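Local coordinates for oxidoreductase, fmn-binding (Shewanella oneidensis, PDB 4AWU), which binds FMN and probably acts as an NAD(P)H-dependent oxidoreductase on CH-CH groups (C=C reduction), as in Old Yellow Enzyme relatives, at residues 25-30 and 355-360. The protein carries 1 engineered substitution. Numbering follows the deposited sequence.
Sequences LTRSRA and KGLTDY. Engineered in segment 25-30: Leu25 (natural residue Met). With FMN (flavin mononucleotide), chain B; 4CH (4-chlorophenol), chain E; 4CH (4-chlorophenol), chain D.
Arg27 and Arg29 each donate an NH2 hydrogen to a backbone carbonyl of the C-terminal loop. Arg27 NH2 donates to Gly356 O at 2.8 Å, with the oxygen near the guanidinium plane and the donor tilted 23° from the carbonyl plane. Arg29 NH2 makes a weak bond to Lys355 O at 3.1 Å. A water links Arg27 NH1 (2.9 Å) to Leu357 O. Arg29 NH1 turns back to Arg27 O at 3.0 Å, on a lone pair. With Gly353 O on Arg29 NE and Thr348 O on NH2, this holds the guanidinium in orientation. Arg27 bonds Leu349 O through NE and Thr348 O through NH2.

Nonpolar contact centres on Leu357. With CG anti to the backbone N (chi1 -174°), its branch is carried toward the arginines, and CD1 lies over a face of each guanidinium. Leu357 CD1 is 3.5 Å from Arg27 NH1, offset toward that group's rim, but over the centre of the Arg29 guanidinium. An alanine in place of Arg27 would probably leave Gly356 O without this donor and open a gap beside Leu357 CD1.

Thr26 N and OG1 hydrogen-bond FMN N5 and O4. Ser28 OG hydrogen-bonds a second 4-chlorophenol, not the one beside the flavin. The contact ties the FMN-binding loop after strand 20-22, first of the eight TIM-barrel strands, to the loop after helix 331-337. Leu357 also packs on helix 39-47, and Arg27 on helix 323-327.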
loop_
_atom_site.group_PDB
_atom_site.type_symbol
_atom_site.label_atom_id
_atom_site.label_comp_id
_atom_site.label_asym_id
_atom_site.label_seq_id
_atom_site.Cartn_x
_atom_site.Cartn_y
_atom_site.Cartn_z
ATOM N N LEU A 25 -3.946 3.510 -4.007
ATOM C CA LEU A 25 -3.930 3.733 -5.443
ATOM C C LEU A 25 -3.101 4.969 -5.771
ATOM O O LEU A 25 -3.572 6.099 -5.665
ATOM C CB LEU A 25 -5.354 3.894 -5.977
ATOM C CG LEU A 25 -6.266 2.681 -5.789
ATOM C CD1 LEU A 25 -7.719 3.119 -5.834
ATOM C CD2 LEU A 25 -5.990 1.609 -6.841
ATOM N N THR A 26 -1.852 4.733 -6.152
ATOM C CA THR A 26 -0.962 5.772 -6.638
ATOM C C THR A 26 -1.608 6.509 -7.800
ATOM O O THR A 26 -1.986 5.899 -8.797
ATOM C CB THR A 26 0.379 5.157 -7.083
ATOM O OG1 THR A 26 1.072 4.664 -5.931
ATOM C CG2 THR A 26 1.249 6.177 -7.799
ATOM N N ARG A 27 -1.751 7.823 -7.652
ATOM C CA ARG A 27 -2.311 8.658 -8.707
ATOM C C ARG A 27 -1.310 9.723 -9.156
ATOM O O ARG A 27 -1.534 10.424 -10.140
ATOM C CB ARG A 27 -3.606 9.317 -8.234
ATOM C CG ARG A 27 -4.622 8.352 -7.637
ATOM C CD ARG A 27 -4.975 7.208 -8.588
ATOM N NE ARG A 27 -5.432 7.707 -9.881
ATOM C CZ ARG A 27 -6.671 8.121 -10.132
ATOM N NH1 ARG A 27 -7.596 8.090 -9.185
ATOM N NH2 ARG A 27 -6.986 8.569 -11.334
ATOM N N SER A 28 -0.207 9.841 -8.426
ATOM C CA SER A 28 0.864 10.761 -8.802
ATOM C C SER A 28 0.334 12.157 -9.139
ATOM O O SER A 28 0.629 12.714 -10.198
ATOM C CB SER A 28 1.641 10.178 -9.979
ATOM O OG SER A 28 2.044 8.855 -9.678
ATOM N N ARG A 29 -0.438 12.722 -8.220
ATOM C CA ARG A 29 -1.018 14.044 -8.404
ATOM C C ARG A 29 -0.390 15.043 -7.435
ATOM O O ARG A 29 -0.867 16.167 -7.314
ATOM C CB ARG A 29 -2.532 14.007 -8.166
ATOM C CG ARG A 29 -3.338 13.117 -9.121
ATOM C CD ARG A 29 -3.114 13.507 -10.569
ATOM N NE ARG A 29 -4.296 13.330 -11.419
ATOM C CZ ARG A 29 -4.689 12.180 -11.959
ATOM N NH1 ARG A 29 -4.028 11.055 -11.729
ATOM N NH2 ARG A 29 -5.759 12.153 -12.737
ATOM N N ALA A 30 0.671 14.631 -6.744
ATOM C CA ALA A 30 1.254 15.459 -5.686
ATOM C C ALA A 30 1.787 16.761 -6.255
ATOM O O ALA A 30 2.402 16.778 -7.321
ATOM C CB ALA A 30 2.360 14.714 -4.965
ATOM N N LYS A 355 -8.891 16.045 -13.874
ATOM C CA LYS A 355 -9.471 15.199 -14.909
ATOM C C LYS A 355 -9.000 13.761 -14.739
ATOM O O LYS A 355 -7.802 13.484 -14.706
ATOM C CB LYS A 355 -9.111 15.722 -16.302
ATOM C CG LYS A 355 -9.866 16.986 -16.686
ATOM C CD LYS A 355 -9.398 17.533 -18.020
ATOM C CE LYS A 355 -10.257 18.699 -18.470
ATOM N NZ LYS A 355 -9.703 19.346 -19.689
ATOM N N GLY A 356 -9.954 12.846 -14.625
ATOM C CA GLY A 356 -9.638 11.454 -14.404
ATOM C C GLY A 356 -9.343 11.181 -12.947
ATOM O O GLY A 356 -8.890 10.099 -12.604
ATOM N N LEU A 357 -9.601 12.167 -12.091
ATOM C CA LEU A 357 -9.374 12.019 -10.657
ATOM C C LEU A 357 -10.649 12.321 -9.873
ATOM O O LEU A 357 -11.178 11.454 -9.183
ATOM C CB LEU A 357 -8.259 12.950 -10.185
ATOM C CG LEU A 357 -7.852 12.771 -8.719
ATOM C CD1 LEU A 357 -6.997 11.527 -8.559
ATOM C CD2 LEU A 357 -7.131 13.998 -8.172
ATOM N N THR A 358 -11.138 13.554 -9.987
ATOM C CA THR A 358 -12.275 14.002 -9.190
ATOM C C THR A 358 -13.541 14.219 -10.017
ATOM O O THR A 358 -14.582 14.594 -9.477
ATOM C CB THR A 358 -11.947 15.311 -8.443
ATOM O OG1 THR A 358 -11.523 16.310 -9.378
ATOM C CG2 THR A 358 -10.841 15.086 -7.417
ATOM N N ASP A 359 -13.463 13.975 -11.320
ATOM C CA ASP A 359 -14.606 14.234 -12.189
ATOM C C ASP A 359 -15.292 12.965 -12.700
ATOM O O ASP A 359 -16.056 13.009 -13.668
ATOM C CB ASP A 359 -14.203 15.154 -13.346
ATOM C CG ASP A 359 -13.185 14.530 -14.270
ATOM O OD1 ASP A 359 -12.712 13.413 -13.981
ATOM O OD2 ASP A 359 -12.864 15.171 -15.294
ATOM N N TYR A 360 -15.036 11.837 -12.048
ATOM C CA TYR A 360 -15.889 10.672 -12.240
ATOM C C TYR A 360 -17.155 10.918 -11.437
ATOM O O TYR A 360 -17.099 11.070 -10.217
ATOM C CB TYR A 360 -15.221 9.394 -11.750
ATOM C CG TYR A 360 -14.090 8.881 -12.612
ATOM C CD1 TYR A 360 -14.341 8.124 -13.748
ATOM C CD2 TYR A 360 -12.771 9.115 -12.264
ATOM C CE1 TYR A 360 -13.306 7.636 -14.526
ATOM C CE2 TYR A 360 -11.734 8.625 -13.030
ATOM C CZ TYR A 360 -12.005 7.884 -14.159
ATOM O OH TYR A 360 -10.958 7.396 -14.917
HETATM N N1 FMN B . -1.101 -1.010 -4.288
HETATM C C2 FMN B . -0.318 -0.560 -3.251
HETATM O O2 FMN B . -0.044 -1.339 -2.340
HETATM N N3 FMN B . 0.154 0.739 -3.237
HETATM C C4 FMN B . -0.095 1.582 -4.301
HETATM O O4 FMN B . 0.173 2.780 -4.212
HETATM C C4A FMN B . -0.903 1.129 -5.337
HETATM N N5 FMN B . -1.180 1.951 -6.395
HETATM C C5A FMN B . -1.960 1.504 -7.433
HETATM C C6 FMN B . -2.282 2.383 -8.455
HETATM C C7 FMN B . -3.118 1.975 -9.486
HETATM C C7M FMN B . -3.445 2.952 -10.575
HETATM C C8 FMN B . -3.595 0.665 -9.508
HETATM C C8M FMN B . -4.534 0.217 -10.591
HETATM C C9 FMN B . -3.287 -0.206 -8.469
HETATM C C9A FMN B . -2.498 0.225 -7.405
HETATM N N10 FMN B . -2.163 -0.633 -6.376
HETATM C C10 FMN B . -1.383 -0.175 -5.339
HETATM C "C1'" FMN B . -2.783 -1.993 -6.268
HETATM C "C2'" FMN B . -4.227 -1.813 -5.800
HETATM O "O2'" FMN B . -4.218 -1.306 -4.481
HETATM C "C3'" FMN B . -5.025 -3.115 -5.828
HETATM O "O3'" FMN B . -4.482 -4.017 -4.888
HETATM C "C4'" FMN B . -5.026 -3.726 -7.230
HETATM O "O4'" FMN B . -5.404 -2.747 -8.177
HETATM C "C5'" FMN B . -5.966 -4.921 -7.365
HETATM O "O5'" FMN B . -7.280 -4.575 -6.981
HETATM P P FMN B . -8.422 -4.290 -8.087
HETATM O O1P FMN B . -8.045 -3.026 -8.824
HETATM O O2P FMN B . -8.492 -5.444 -9.057
HETATM O O3P FMN B . -9.741 -4.136 -7.372
HETATM CL CL9 4CH E . 2.584 7.523 -16.357
HETATM C C4 4CH E . 3.160 7.832 -14.759
HETATM C C5 4CH E . 3.488 9.126 -14.378
HETATM C C6 4CH E . 3.927 9.372 -13.084
HETATM C C1 4CH E . 4.037 8.322 -12.186
HETATM O O7 4CH E . 4.444 8.569 -10.897
HETATM C C2 4CH E . 3.712 7.029 -12.563
HETATM C C3 4CH E . 3.271 6.783 -13.854
HETATM CL CL9 4CH D . 1.032 2.252 -9.662
HETATM C C4 4CH D . 1.371 1.205 -8.337
HETATM C C5 4CH D . 2.137 1.685 -7.294
HETATM C C6 4CH D . 2.414 0.867 -6.214
HETATM C C1 4CH D . 1.932 -0.429 -6.187
HETATM O O7 4CH D . 2.214 -1.217 -5.102
HETATM C C2 4CH D . 1.160 -0.916 -7.233
HETATM C C3 4CH D . 0.883 -0.095 -8.316
HETATM O O HOH W 1 -10.321 8.870 -9.703
#